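Local coordinates for beta-N-acetylglucosaminidase (Thermotoga maritima, PDB 3WO8), which probably hydrolyses terminal non-reducing N-acetyl-D-hexosamine residues from N-acetyl-beta-D-hexosaminides, as a glycoside hydrolase of family 3, at residues D58-L63 and S331-L336; F276-G281 and K307-K312; E345-E350 and I454-S459; Y397-G402 and D417-K422. All blocks are in the same frame, centred on the assembly; numbering follows the deposited sequence.

Overall arrangement
Following the chain from its N terminus, helix 53-66 opens interaction 1, which closes after 267 intervening residues where helix 334-342 begins; that long loop takes in most of the TIM barrel. Nested within it, interaction 2 joins the end of helix 269-279 to the start of helix 310-326, its centre about 34 Å from that of interaction 1. Interaction 3 opens after interaction 1 has closed, pairing strand 345-347 with strand 453-456 of the C-terminal domain, and its loop encloses interaction 4, which links the turn after strand 391-397 with the approach to helix 421-429. No two loops cross. Interactions 1 and 3 both also touch the second subunit.

Interaction 1 of 4, residues D58-L63 and S331-L336; sequences DFMSFL and SGVGFL
The carbonyl O of Ser-331 is approached by two groups: Met-60 CB packs against it at 3.8 Å, and Gly-334 N gives it a weak hydrogen bond of 3.0 Å that closes a type II' turn from Ser-331 to Gly-334. Met-60 CB also touches Gly-334 N at 3.8 Å. With chi1 at -72°, Met-60 CG lies beside its own backbone N and reaches Val-333 CG1 at 4.2 Å, while the bent chain carries the sulfur away from the turn.

Gly-334 lets the two backbones close to 4.0 Å between its CA and Ser-61 CA. A beta carbon on this glycine would come within 3.0 Å of Ser-61 N and would collide with the carbonyl of Ser-331. Ser-61 CB instead lies against Gly-334 O at 3.8 Å, and its hydroxyl makes a weak hydrogen bond with Asp-338.

The turn is thus the lead-in to helix 334-342, pressed against helix 53-66 of the barrel. Met-60 touches Ile-45 of strand 42-45, Val-333 bonds through its backbone to Val-117, and Arg-105 of the second subunit reaches Ser-331 OG and the ring of Phe-335 from across the dimer.

Interaction 2 of 4, residues F276-G281 and K307-K312; sequences FLNAGG and KVQKDK
Asn-278 serves as acceptor twice for the segment 307-312, once through its side chain and once through its backbone. Its OD1 takes the amide N-H of Gln-309 at 3.2 Å, a nearly straight bond (166° at the hydrogen) whose donor is tilted modestly from the carboxamide plane. CG of Gln-309 presses on the same oxygen at 3.3 Å, and the two side-chain amides cross with planes 25° apart. Gln-309 is the N-cap residue of helix 310-326.

The carbonyl O of Asn-278 receives Lys-312 NZ at 3.1 Å, the amine standing 35° above the carbonyl plane. On its way there the lysine, bent at chi2, lays CD against Leu-277 O at 3.6 Å. That oxygen is itself bonded by Gly-280 N, and Phe-276 O by Gly-281 N, the pair of bonds that makes a Schellman motif around the positive phi of Gly-280. Beyond Asn-278, the carbonyls of Ala-279 and Gly-280 are met from outside the two segments, by the hydroxyl of Thr-240 and by Arg-244.

Beneath the polar groups, Leu-277 CD1 meets Val-308 CG1 at 4.4 Å. Backbone carbonyls at the end of helix 269-279 are thus satisfied by a mixture of main-chain amides, a hydroxyl and basic side chains; the ammonium group of Lys-312 would probably be favoured by the negative end of that helix's dipole.

Interaction 3 of 4, residues E345-E350 and I454-S459; sequences EFLGFE and IVVTRS
Phe-349 holds CG between its backbone N and carbonyl carbon (chi1 62°), and its ring meets strand 454-456 by its edge: CE1 lies 3.5 Å from Ile-454 N, and CZ 3.8 Å from Val-455 CG2. Phe-346, with CG beside its backbone N (chi1 -47°), runs alongside Val-455 and brings CD1 to the same methyl at 4.1 Å. An alanine at Phe-349 would remove the ring and would probably open a gap beside Val-455 CG2 and strip cover from the Ile-454 amide.

On the other face of the sheet Leu-347 CB packs on Ile-454 CB at 3.8 Å, and its CD2 touches Val-456 CG2. Farther along, Glu-345 OE1 forms a long salt bridge of 3.5 Å with Arg-458 NH2, the carboxylate and guanidinium planes turned 68° apart; Arg-458 NH1 has a firmer partner in the carbonyl of Ala-343.

Two hydrogen-bonded pairs, Glu-345 with Val-456 and Leu-347 with Ile-454, flank the non-hydrogen-bonded pair of Phe-346 and Val-455, the shortest bonds being 2.8 Å between Leu-347 and Ile-454, N to O in both directions. This is a regular antiparallel pairing, which adds strand 345-347 as an outer strand to the otherwise parallel sheet of the C-terminal alpha/beta domain.

Interaction 4 of 4, residues Y397-G402 and D417-K422; sequences YTVEDG and DIPNEK
Val-399 CG1 lies 3.3 Å from Asp-417 OD1, the two side chains crossing at about a right angle, and the same methyl touches Pro-419 CG at 4.0 Å. The proline ring also reaches the backbone, with CG 3.7 Å from Glu-400 CA. Farther along, Asn-420 ND2 approaches Glu-400 O, a weak bond with a poor angle. Lys-422 runs beside Asp-401, pointing the same way: its CD lies 3.5 Å from Asp-401 O, and the chain, bent at chi2 and chi3, brings NZ to OD1 of Asp-401 at 3.3 Å, a salt bridge at the surface whose hydrogen bond is weak.

An alanine in place of Asp-417 would lose the carboxylate that lies against Val-399 and would probably leave a gap beside both of its methyl groups.

Behind this first shell, Thr-398 O accepts the amides of both Asp-401 and Gly-402, holding residues 399-401 in a tight turn, and Gly-402 takes a positive phi that favours glycine. Val-399 also leans on Pro-363 and Ala-416.

The turn leaves strand 391-397, an outer strand of the sheet, whose Tyr-397 bonds through OH to Phe-414 O; the partner segment leads from strand 411-415 into helix 421-429, and strand 357-363 lies between the two strands.

Interaction 1 of 4, residues D58-L63 and S331-L336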
loop_
_atom_site.group_PDB
_atom_site.type_symbol
_atom_site.label_atom_id
_atom_site.label_comp_id
_atom_site.label_asym_id
_atom_site.label_seq_id
_atom_site.Cartn_x
_atom_site.Cartn_y
_atom_site.Cartn_z
ATOM N N ASP B 58 -4.613 2.056 15.186
ATOM C CA ASP B 58 -5.197 2.335 16.495
ATOM C C ASP B 58 -6.092 3.531 16.396
ATOM O O ASP B 58 -7.086 3.597 17.078
ATOM C CB ASP B 58 -4.131 2.590 17.530
ATOM C CG ASP B 58 -4.607 2.293 18.927
ATOM O OD1 ASP B 58 -5.280 1.248 19.082
ATOM O OD2 ASP B 58 -4.290 3.082 19.856
ATOM N N PHE B 59 -5.771 4.457 15.505
ATOM C CA PHE B 59 -6.607 5.629 15.329
ATOM C C PHE B 59 -7.955 5.204 14.782
ATOM O O PHE B 59 -8.961 5.670 15.221
ATOM C CB PHE B 59 -5.893 6.660 14.424
ATOM C CG PHE B 59 -6.415 8.088 14.525
ATOM C CD1 PHE B 59 -7.385 8.463 15.441
ATOM C CD2 PHE B 59 -5.910 9.051 13.674
ATOM C CE1 PHE B 59 -7.847 9.756 15.481
ATOM C CE2 PHE B 59 -6.339 10.347 13.721
ATOM C CZ PHE B 59 -7.315 10.706 14.622
ATOM N N MET B 60 -7.986 4.289 13.833
ATOM C CA MET B 60 -9.262 3.885 13.214
ATOM C C MET B 60 -10.052 3.062 14.218
ATOM O O MET B 60 -11.258 3.137 14.289
ATOM C CB MET B 60 -9.001 3.041 11.953
ATOM C CG MET B 60 -8.470 3.817 10.761
ATOM S SD MET B 60 -9.788 4.858 10.131
ATOM C CE MET B 60 -9.051 5.487 8.638
ATOM N N SER B 61 -9.363 2.230 14.974
ATOM C CA SER B 61 -10.014 1.474 16.022
ATOM C C SER B 61 -10.676 2.377 17.058
ATOM O O SER B 61 -11.775 2.123 17.499
ATOM C CB SER B 61 -8.989 0.639 16.762
ATOM O OG SER B 61 -9.630 -0.088 17.771
ATOM N N PHE B 62 -9.959 3.410 17.472
ATOM C CA PHE B 62 -10.491 4.440 18.344
ATOM C C PHE B 62 -11.696 5.143 17.708
ATOM O O PHE B 62 -12.728 5.280 18.361
ATOM C CB PHE B 62 -9.397 5.455 18.698
ATOM C CG PHE B 62 -9.904 6.659 19.413
ATOM C CD1 PHE B 62 -10.154 6.611 20.779
ATOM C CD2 PHE B 62 -10.155 7.837 18.720
ATOM C CE1 PHE B 62 -10.629 7.721 21.459
ATOM C CE2 PHE B 62 -10.643 8.949 19.385
ATOM C CZ PHE B 62 -10.867 8.890 20.762
ATOM N N LEU B 63 -11.588 5.594 16.471
ATOM C CA LEU B 63 -12.685 6.364 15.915
ATOM C C LEU B 63 -13.873 5.462 15.854
ATOM O O LEU B 63 -15.039 5.876 15.997
ATOM C CB LEU B 63 -12.373 6.861 14.529
ATOM C CG LEU B 63 -11.270 7.897 14.541
ATOM C CD1 LEU B 63 -10.709 8.128 13.142
ATOM C CD2 LEU B 63 -11.798 9.199 15.133
ATOM N N SER B 331 -15.019 -0.529 10.262
ATOM C CA SER B 331 -13.846 -0.121 11.120
ATOM C C SER B 331 -12.546 -0.042 10.352
ATOM O O SER B 331 -11.504 0.398 10.904
ATOM C CB SER B 331 -13.616 -1.014 12.369
ATOM O OG SER B 331 -13.601 -2.390 12.089
ATOM N N GLY B 332 -12.614 -0.482 9.094
ATOM C CA GLY B 332 -11.447 -0.631 8.281
ATOM C C GLY B 332 -10.348 -1.335 9.058
ATOM O O GLY B 332 -10.564 -2.209 9.939
ATOM N N VAL B 333 -9.158 -0.857 8.759
ATOM C CA VAL B 333 -7.901 -1.381 9.244
ATOM C C VAL B 333 -7.857 -1.494 10.811
ATOM O O VAL B 333 -7.115 -2.298 11.416
ATOM C CB VAL B 333 -6.841 -0.501 8.557
ATOM C CG1 VAL B 333 -6.236 0.494 9.488
ATOM C CG2 VAL B 333 -5.829 -1.349 7.843
ATOM N N GLY B 334 -8.741 -0.738 11.446
ATOM C CA GLY B 334 -8.980 -0.806 12.876
ATOM C C GLY B 334 -9.111 -2.205 13.469
ATOM O O GLY B 334 -8.649 -2.461 14.621
ATOM N N PHE B 335 -9.729 -3.124 12.719
ATOM C CA PHE B 335 -9.926 -4.449 13.300
ATOM C C PHE B 335 -8.577 -5.081 13.531
ATOM O O PHE B 335 -8.428 -5.946 14.405
ATOM C CB PHE B 335 -10.871 -5.346 12.490
ATOM C CG PHE B 335 -10.277 -5.973 11.236
ATOM C CD1 PHE B 335 -10.168 -5.251 10.056
ATOM C CD2 PHE B 335 -9.909 -7.315 11.223
ATOM C CE1 PHE B 335 -9.648 -5.825 8.907
ATOM C CE2 PHE B 335 -9.387 -7.901 10.078
ATOM C CZ PHE B 335 -9.270 -7.159 8.920
ATOM N N LEU B 336 -7.570 -4.636 12.769
ATOM C CA LEU B 336 -6.312 -5.296 12.880
ATOM C C LEU B 336 -5.691 -4.939 14.257
ATOM O O LEU B 336 -5.046 -5.749 14.902
ATOM C CB LEU B 336 -5.424 -4.994 11.663
ATOM C CG LEU B 336 -5.918 -5.750 10.436
ATOM C CD1 LEU B 336 -5.330 -5.265 9.122
ATOM C CD2 LEU B 336 -5.656 -7.239 10.571
#

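Interaction 2 of 4, residues F276-G281 and K307-K312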
loop_
_atom_site.group_PDB
_atom_site.type_symbol
_atom_site.label_atom_id
_atom_site.label_comp_id
_atom_site.label_asym_id
_atom_site.label_seq_id
_atom_site.Cartn_x
_atom_site.Cartn_y
_atom_site.Cartn_z
ATOM N N PHE B 276 -18.271 32.516 7.195
ATOM C CA PHE B 276 -18.385 31.218 6.534
ATOM C C PHE B 276 -19.760 30.598 6.779
ATOM O O PHE B 276 -20.533 30.399 5.833
ATOM C CB PHE B 276 -17.251 30.296 6.999
ATOM C CG PHE B 276 -17.352 28.898 6.493
ATOM C CD1 PHE B 276 -16.943 28.580 5.207
ATOM C CD2 PHE B 276 -17.843 27.889 7.323
ATOM C CE1 PHE B 276 -17.037 27.284 4.734
ATOM C CE2 PHE B 276 -17.931 26.591 6.864
ATOM C CZ PHE B 276 -17.519 26.283 5.566
ATOM N N LEU B 277 -20.079 30.318 8.035
ATOM C CA LEU B 277 -21.360 29.683 8.340
ATOM C C LEU B 277 -22.573 30.458 7.795
ATOM O O LEU B 277 -23.516 29.877 7.239
ATOM C CB LEU B 277 -21.501 29.494 9.841
ATOM C CG LEU B 277 -20.693 28.345 10.451
ATOM C CD1 LEU B 277 -20.789 28.367 11.968
ATOM C CD2 LEU B 277 -21.190 26.997 9.973
ATOM N N ASN B 278 -22.522 31.779 7.939
ATOM C CA ASN B 278 -23.571 32.669 7.436
ATOM C C ASN B 278 -23.590 32.740 5.922
ATOM O O ASN B 278 -24.647 32.995 5.351
ATOM C CB ASN B 278 -23.454 34.085 8.037
ATOM C CG ASN B 278 -23.742 34.109 9.541
ATOM O OD1 ASN B 278 -24.426 33.217 10.082
ATOM N ND2 ASN B 278 -23.205 35.111 10.226
ATOM N N ALA B 279 -22.447 32.503 5.275
ATOM C CA ALA B 279 -22.410 32.449 3.822
ATOM C C ALA B 279 -23.094 31.178 3.296
ATOM O O ALA B 279 -23.395 31.060 2.101
ATOM C CB ALA B 279 -20.977 32.543 3.317
ATOM N N GLY B 280 -23.347 30.234 4.203
ATOM C CA GLY B 280 -23.952 28.934 3.877
ATOM C C GLY B 280 -22.950 27.787 3.803
ATOM O O GLY B 280 -23.186 26.801 3.132
ATOM N N GLY B 281 -21.799 27.942 4.440
ATOM C CA GLY B 281 -20.780 26.912 4.415
ATOM C C GLY B 281 -21.126 26.037 5.586
ATOM O O GLY B 281 -21.709 26.517 6.541
ATOM N N LYS B 307 -24.735 36.803 16.772
ATOM C CA LYS B 307 -23.870 37.209 15.660
ATOM C C LYS B 307 -23.725 36.095 14.614
ATOM O O LYS B 307 -23.128 36.312 13.555
ATOM C CB LYS B 307 -22.481 37.605 16.174
ATOM C CG LYS B 307 -22.288 39.076 16.509
ATOM C CD LYS B 307 -21.290 39.244 17.662
ATOM C CE LYS B 307 -20.127 40.202 17.366
ATOM N NZ LYS B 307 -20.494 41.646 17.350
ATOM N N VAL B 308 -24.237 34.902 14.919
ATOM C CA VAL B 308 -24.294 33.819 13.941
ATOM C C VAL B 308 -25.679 33.230 13.897
ATOM O O VAL B 308 -26.224 32.818 14.919
ATOM C CB VAL B 308 -23.275 32.711 14.270
ATOM C CG1 VAL B 308 -23.503 31.457 13.444
ATOM C CG2 VAL B 308 -21.884 33.229 13.994
ATOM N N GLN B 309 -26.218 33.143 12.693
ATOM C CA GLN B 309 -27.620 32.770 12.507
ATOM C C GLN B 309 -27.851 31.320 12.895
ATOM O O GLN B 309 -27.349 30.411 12.254
ATOM C CB GLN B 309 -28.063 33.000 11.057
ATOM C CG GLN B 309 -27.524 34.288 10.450
ATOM C CD GLN B 309 -27.899 34.471 8.991
ATOM O OE1 GLN B 309 -28.667 33.683 8.428
ATOM N NE2 GLN B 309 -27.351 35.521 8.366
ATOM N N LYS B 310 -28.634 31.112 13.938
ATOM C CA LYS B 310 -28.980 29.771 14.395
ATOM C C LYS B 310 -29.591 28.862 13.311
ATOM O O LYS B 310 -29.396 27.648 13.347
ATOM C CB LYS B 310 -29.951 29.873 15.573
ATOM C CG LYS B 310 -30.678 28.580 15.924
ATOM C CD LYS B 310 -31.172 28.609 17.362
ATOM C CE LYS B 310 -32.332 27.654 17.583
ATOM N NZ LYS B 310 -33.222 28.127 18.673
ATOM N N ASP B 311 -30.352 29.421 12.377
ATOM C CA ASP B 311 -30.975 28.575 11.350
ATOM C C ASP B 311 -29.886 27.817 10.591
ATOM O O ASP B 311 -29.945 26.589 10.468
ATOM C CB ASP B 311 -31.946 29.314 10.371
ATOM C CG ASP B 311 -31.905 30.844 10.473
ATOM O OD1 ASP B 311 -31.983 31.393 11.599
ATOM O OD2 ASP B 311 -31.842 31.496 9.405
ATOM N N LYS B 312 -28.872 28.552 10.141
ATOM C CA LYS B 312 -27.787 27.982 9.333
ATOM C C LYS B 312 -26.994 26.908 10.074
ATOM O O LYS B 312 -26.610 25.910 9.495
ATOM C CB LYS B 312 -26.847 29.090 8.870
ATOM C CG LYS B 312 -27.581 30.241 8.204
ATOM C CD LYS B 312 -26.965 30.654 6.876
ATOM C CE LYS B 312 -28.014 31.247 5.957
ATOM N NZ LYS B 312 -27.402 31.821 4.738
#

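Interaction 3 of 4, residues E345-E350 and I454-S459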
loop_
_atom_site.group_PDB
_atom_site.type_symbol
_atom_site.label_atom_id
_atom_site.label_comp_id
_atom_site.label_asym_id
_atom_site.label_seq_id
_atom_site.Cartn_x
_atom_site.Cartn_y
_atom_site.Cartn_z
ATOM N N GLU B 345 -1.174 -11.856 25.867
ATOM C CA GLU B 345 -1.365 -12.241 27.258
ATOM C C GLU B 345 -0.320 -11.511 28.067
ATOM O O GLU B 345 0.839 -11.481 27.639
ATOM C CB GLU B 345 -1.103 -13.741 27.442
ATOM C CG GLU B 345 -2.265 -14.659 27.074
ATOM C CD GLU B 345 -1.816 -16.086 26.792
ATOM O OE1 GLU B 345 -0.621 -16.292 26.476
ATOM O OE2 GLU B 345 -2.670 -17.002 26.863
ATOM N N PHE B 346 -0.715 -10.941 29.218
ATOM C CA PHE B 346 0.246 -10.481 30.232
ATOM C C PHE B 346 0.395 -11.534 31.311
ATOM O O PHE B 346 -0.562 -12.030 31.792
ATOM C CB PHE B 346 -0.197 -9.180 30.859
ATOM C CG PHE B 346 -0.632 -8.137 29.866
ATOM C CD1 PHE B 346 0.282 -7.310 29.240
ATOM C CD2 PHE B 346 -1.977 -7.977 29.573
ATOM C CE1 PHE B 346 -0.142 -6.344 28.350
ATOM C CE2 PHE B 346 -2.413 -7.014 28.682
ATOM C CZ PHE B 346 -1.488 -6.202 28.067
ATOM N N LEU B 347 1.606 -11.858 31.700
ATOM C CA LEU B 347 1.888 -12.953 32.625
ATOM C C LEU B 347 2.794 -12.500 33.788
ATOM O O LEU B 347 4.013 -12.293 33.615
ATOM C CB LEU B 347 2.642 -14.098 31.901
ATOM C CG LEU B 347 1.912 -15.262 31.227
ATOM C CD1 LEU B 347 0.601 -14.802 30.597
ATOM C CD2 LEU B 347 2.852 -15.954 30.233
ATOM N N GLY B 348 2.218 -12.416 34.984
ATOM C CA GLY B 348 3.002 -12.153 36.198
ATOM C C GLY B 348 2.833 -10.741 36.729
ATOM O O GLY B 348 3.481 -10.375 37.689
ATOM N N PHE B 349 1.958 -9.956 36.117
ATOM C CA PHE B 349 1.681 -8.608 36.573
ATOM C C PHE B 349 0.458 -8.171 35.814
ATOM O O PHE B 349 0.076 -8.817 34.854
ATOM C CB PHE B 349 2.839 -7.662 36.221
ATOM C CG PHE B 349 3.082 -7.546 34.738
ATOM C CD1 PHE B 349 3.862 -8.503 34.070
ATOM C CD2 PHE B 349 2.464 -6.531 33.996
ATOM C CE1 PHE B 349 4.048 -8.419 32.703
ATOM C CE2 PHE B 349 2.645 -6.445 32.632
ATOM C CZ PHE B 349 3.440 -7.386 31.984
ATOM N N GLU B 350 -0.140 -7.068 36.217
ATOM C CA GLU B 350 -1.309 -6.543 35.509
ATOM C C GLU B 350 -1.024 -5.160 34.936
ATOM O O GLU B 350 -1.590 -4.784 33.914
ATOM C CB GLU B 350 -2.524 -6.500 36.446
ATOM C CG GLU B 350 -3.158 -7.872 36.724
ATOM C CD GLU B 350 -3.802 -7.965 38.108
ATOM O OE1 GLU B 350 -3.823 -9.071 38.695
ATOM O OE2 GLU B 350 -4.297 -6.933 38.616
ATOM N N ILE B 454 6.015 -11.184 31.924
ATOM C CA ILE B 454 6.083 -11.593 30.536
ATOM C C ILE B 454 4.959 -11.014 29.712
ATOM O O ILE B 454 3.799 -11.046 30.120
ATOM C CB ILE B 454 5.989 -13.094 30.402
ATOM C CG1 ILE B 454 7.060 -13.769 31.253
ATOM C CG2 ILE B 454 6.140 -13.487 28.932
ATOM C CD1 ILE B 454 6.863 -15.268 31.367
ATOM N N VAL B 455 5.316 -10.466 28.549
ATOM C CA VAL B 455 4.326 -10.094 27.544
ATOM C C VAL B 455 4.527 -11.042 26.366
ATOM O O VAL B 455 5.633 -11.130 25.774
ATOM C CB VAL B 455 4.427 -8.636 27.114
ATOM C CG1 VAL B 455 3.343 -8.321 26.102
ATOM C CG2 VAL B 455 4.249 -7.730 28.296
ATOM N N VAL B 456 3.454 -11.792 26.102
ATOM C CA VAL B 456 3.373 -12.753 25.003
ATOM C C VAL B 456 2.551 -12.112 23.915
ATOM O O VAL B 456 1.334 -12.077 23.997
ATOM C CB VAL B 456 2.722 -14.092 25.443
ATOM C CG1 VAL B 456 2.651 -15.036 24.269
ATOM C CG2 VAL B 456 3.529 -14.759 26.578
ATOM N N THR B 457 3.230 -11.530 22.938
ATOM C CA THR B 457 2.568 -11.064 21.706
ATOM C C THR B 457 2.567 -12.294 20.841
ATOM O O THR B 457 3.277 -13.301 21.136
ATOM C CB THR B 457 3.386 -9.974 20.991
ATOM O OG1 THR B 457 4.735 -10.425 20.809
ATOM C CG2 THR B 457 3.395 -8.695 21.805
ATOM N N ARG B 458 1.867 -12.287 19.740
ATOM C CA ARG B 458 2.224 -13.417 18.843
ATOM C C ARG B 458 2.703 -12.916 17.498
ATOM O O ARG B 458 2.310 -13.417 16.468
ATOM C CB ARG B 458 1.076 -14.416 18.764
ATOM C CG ARG B 458 1.059 -15.374 19.938
ATOM C CD ARG B 458 -0.353 -15.860 20.236
ATOM N NE ARG B 458 -0.279 -16.910 21.245
ATOM C CZ ARG B 458 -0.625 -16.791 22.525
ATOM N NH1 ARG B 458 -1.143 -15.669 23.014
ATOM N NH2 ARG B 458 -0.447 -17.828 23.323
ATOM N N SER B 459 3.587 -11.934 17.579
ATOM C CA SER B 459 3.909 -11.038 16.507
ATOM C C SER B 459 5.130 -10.222 16.911
ATOM O O SER B 459 5.300 -9.871 18.071
ATOM C CB SER B 459 2.763 -10.062 16.213
ATOM O OG SER B 459 2.482 -10.002 14.842
#

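Interaction 4 of 4, residues Y397-G402 and D417-K422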
loop_
_atom_site.group_PDB
_atom_site.type_symbol
_atom_site.label_atom_id
_atom_site.label_comp_id
_atom_site.label_asym_id
_atom_site.label_seq_id
_atom_site.Cartn_x
_atom_site.Cartn_y
_atom_site.Cartn_z
ATOM N N TYR B 397 21.259 -6.553 21.062
ATOM C CA TYR B 397 22.038 -7.785 21.332
ATOM C C TYR B 397 21.813 -8.823 20.278
ATOM O O TYR B 397 20.829 -8.752 19.559
ATOM C CB TYR B 397 21.682 -8.379 22.663
ATOM C CG TYR B 397 20.291 -8.931 22.731
ATOM C CD1 TYR B 397 19.222 -8.121 23.044
ATOM C CD2 TYR B 397 20.048 -10.281 22.528
ATOM C CE1 TYR B 397 17.938 -8.626 23.121
ATOM C CE2 TYR B 397 18.779 -10.798 22.615
ATOM C CZ TYR B 397 17.734 -9.960 22.904
ATOM O OH TYR B 397 16.493 -10.480 23.004
ATOM N N THR B 398 22.727 -9.786 20.170
ATOM C CA THR B 398 22.592 -10.831 19.126
ATOM C C THR B 398 21.901 -11.987 19.794
ATOM O O THR B 398 22.174 -12.308 20.956
ATOM C CB THR B 398 23.909 -11.239 18.393
ATOM O OG1 THR B 398 24.870 -11.743 19.313
ATOM C CG2 THR B 398 24.537 -10.029 17.645
ATOM N N VAL B 399 20.949 -12.558 19.069
ATOM C CA VAL B 399 20.018 -13.482 19.652
ATOM C C VAL B 399 20.771 -14.657 20.245
ATOM O O VAL B 399 20.489 -15.093 21.344
ATOM C CB VAL B 399 18.962 -13.915 18.610
ATOM C CG1 VAL B 399 18.796 -15.442 18.516
ATOM C CG2 VAL B 399 17.643 -13.271 18.957
ATOM N N GLU B 400 21.752 -15.137 19.495
ATOM C CA GLU B 400 22.578 -16.310 19.868
ATOM C C GLU B 400 23.464 -16.104 21.117
ATOM O O GLU B 400 23.774 -17.072 21.794
ATOM C CB GLU B 400 23.409 -16.843 18.658
ATOM C CG GLU B 400 24.054 -15.792 17.739
ATOM C CD GLU B 400 23.094 -15.102 16.720
ATOM O OE1 GLU B 400 23.589 -14.334 15.862
ATOM O OE2 GLU B 400 21.848 -15.295 16.755
ATOM N N ASP B 401 23.844 -14.864 21.423
ATOM C CA ASP B 401 24.655 -14.561 22.606
ATOM C C ASP B 401 23.820 -14.315 23.871
ATOM O O ASP B 401 24.253 -14.632 24.987
ATOM C CB ASP B 401 25.590 -13.365 22.340
ATOM C CG ASP B 401 26.816 -13.757 21.508
ATOM O OD1 ASP B 401 27.384 -14.842 21.771
ATOM O OD2 ASP B 401 27.208 -12.996 20.588
ATOM N N GLY B 402 22.622 -13.774 23.697
ATOM C CA GLY B 402 21.844 -13.234 24.814
ATOM C C GLY B 402 22.174 -11.755 25.038
ATOM O O GLY B 402 23.105 -11.193 24.426
ATOM N N ASP B 417 14.032 -15.490 20.138
ATOM C CA ASP B 417 14.119 -16.865 20.529
ATOM C C ASP B 417 15.307 -17.073 21.459
ATOM O O ASP B 417 16.061 -16.145 21.760
ATOM C CB ASP B 417 14.190 -17.773 19.290
ATOM C CG ASP B 417 15.494 -17.660 18.533
ATOM O OD1 ASP B 417 15.778 -16.573 18.011
ATOM O OD2 ASP B 417 16.208 -18.675 18.427
ATOM N N ILE B 418 15.467 -18.299 21.922
ATOM C CA ILE B 418 16.504 -18.623 22.887
ATOM C C ILE B 418 17.232 -19.882 22.379
ATOM O O ILE B 418 16.889 -20.994 22.730
ATOM C CB ILE B 418 15.895 -18.765 24.299
ATOM C CG1 ILE B 418 14.597 -19.582 24.294
ATOM C CG2 ILE B 418 15.454 -17.409 24.825
ATOM C CD1 ILE B 418 14.677 -21.039 23.861
ATOM N N PRO B 419 18.231 -19.712 21.510
ATOM C CA PRO B 419 18.822 -20.904 20.890
ATOM C C PRO B 419 19.750 -21.721 21.798
ATOM O O PRO B 419 19.829 -22.931 21.646
ATOM C CB PRO B 419 19.606 -20.336 19.704
ATOM C CG PRO B 419 19.915 -18.928 20.082
ATOM C CD PRO B 419 18.905 -18.470 21.102
ATOM N N ASN B 420 20.466 -21.071 22.710
ATOM C CA ASN B 420 21.396 -21.783 23.598
ATOM C C ASN B 420 21.155 -21.497 25.063
ATOM O O ASN B 420 20.279 -20.712 25.424
ATOM C CB ASN B 420 22.888 -21.545 23.272
ATOM C CG ASN B 420 23.120 -20.603 22.107
ATOM O OD1 ASN B 420 22.627 -20.833 20.998
ATOM N ND2 ASN B 420 23.931 -19.577 22.330
ATOM N N GLU B 421 21.941 -22.185 25.889
ATOM C CA GLU B 421 21.857 -22.100 27.338
ATOM C C GLU B 421 22.632 -20.884 27.831
ATOM O O GLU B 421 22.186 -20.194 28.745
ATOM C CB GLU B 421 22.394 -23.391 27.979
ATOM C CG GLU B 421 22.509 -23.402 29.516
ATOM C CD GLU B 421 21.166 -23.358 30.244
ATOM O OE1 GLU B 421 20.361 -24.290 30.075
ATOM O OE2 GLU B 421 20.908 -22.401 31.008
ATOM N N LYS B 422 23.788 -20.609 27.237
ATOM C CA LYS B 422 24.540 -19.428 27.662
ATOM C C LYS B 422 23.681 -18.182 27.462
ATOM O O LYS B 422 23.666 -17.277 28.311
ATOM C CB LYS B 422 25.895 -19.321 26.956
ATOM C CG LYS B 422 25.846 -19.106 25.457
ATOM C CD LYS B 422 26.085 -17.650 25.075
ATOM C CE LYS B 422 27.486 -17.167 25.447
ATOM N NZ LYS B 422 27.765 -15.819 24.873
#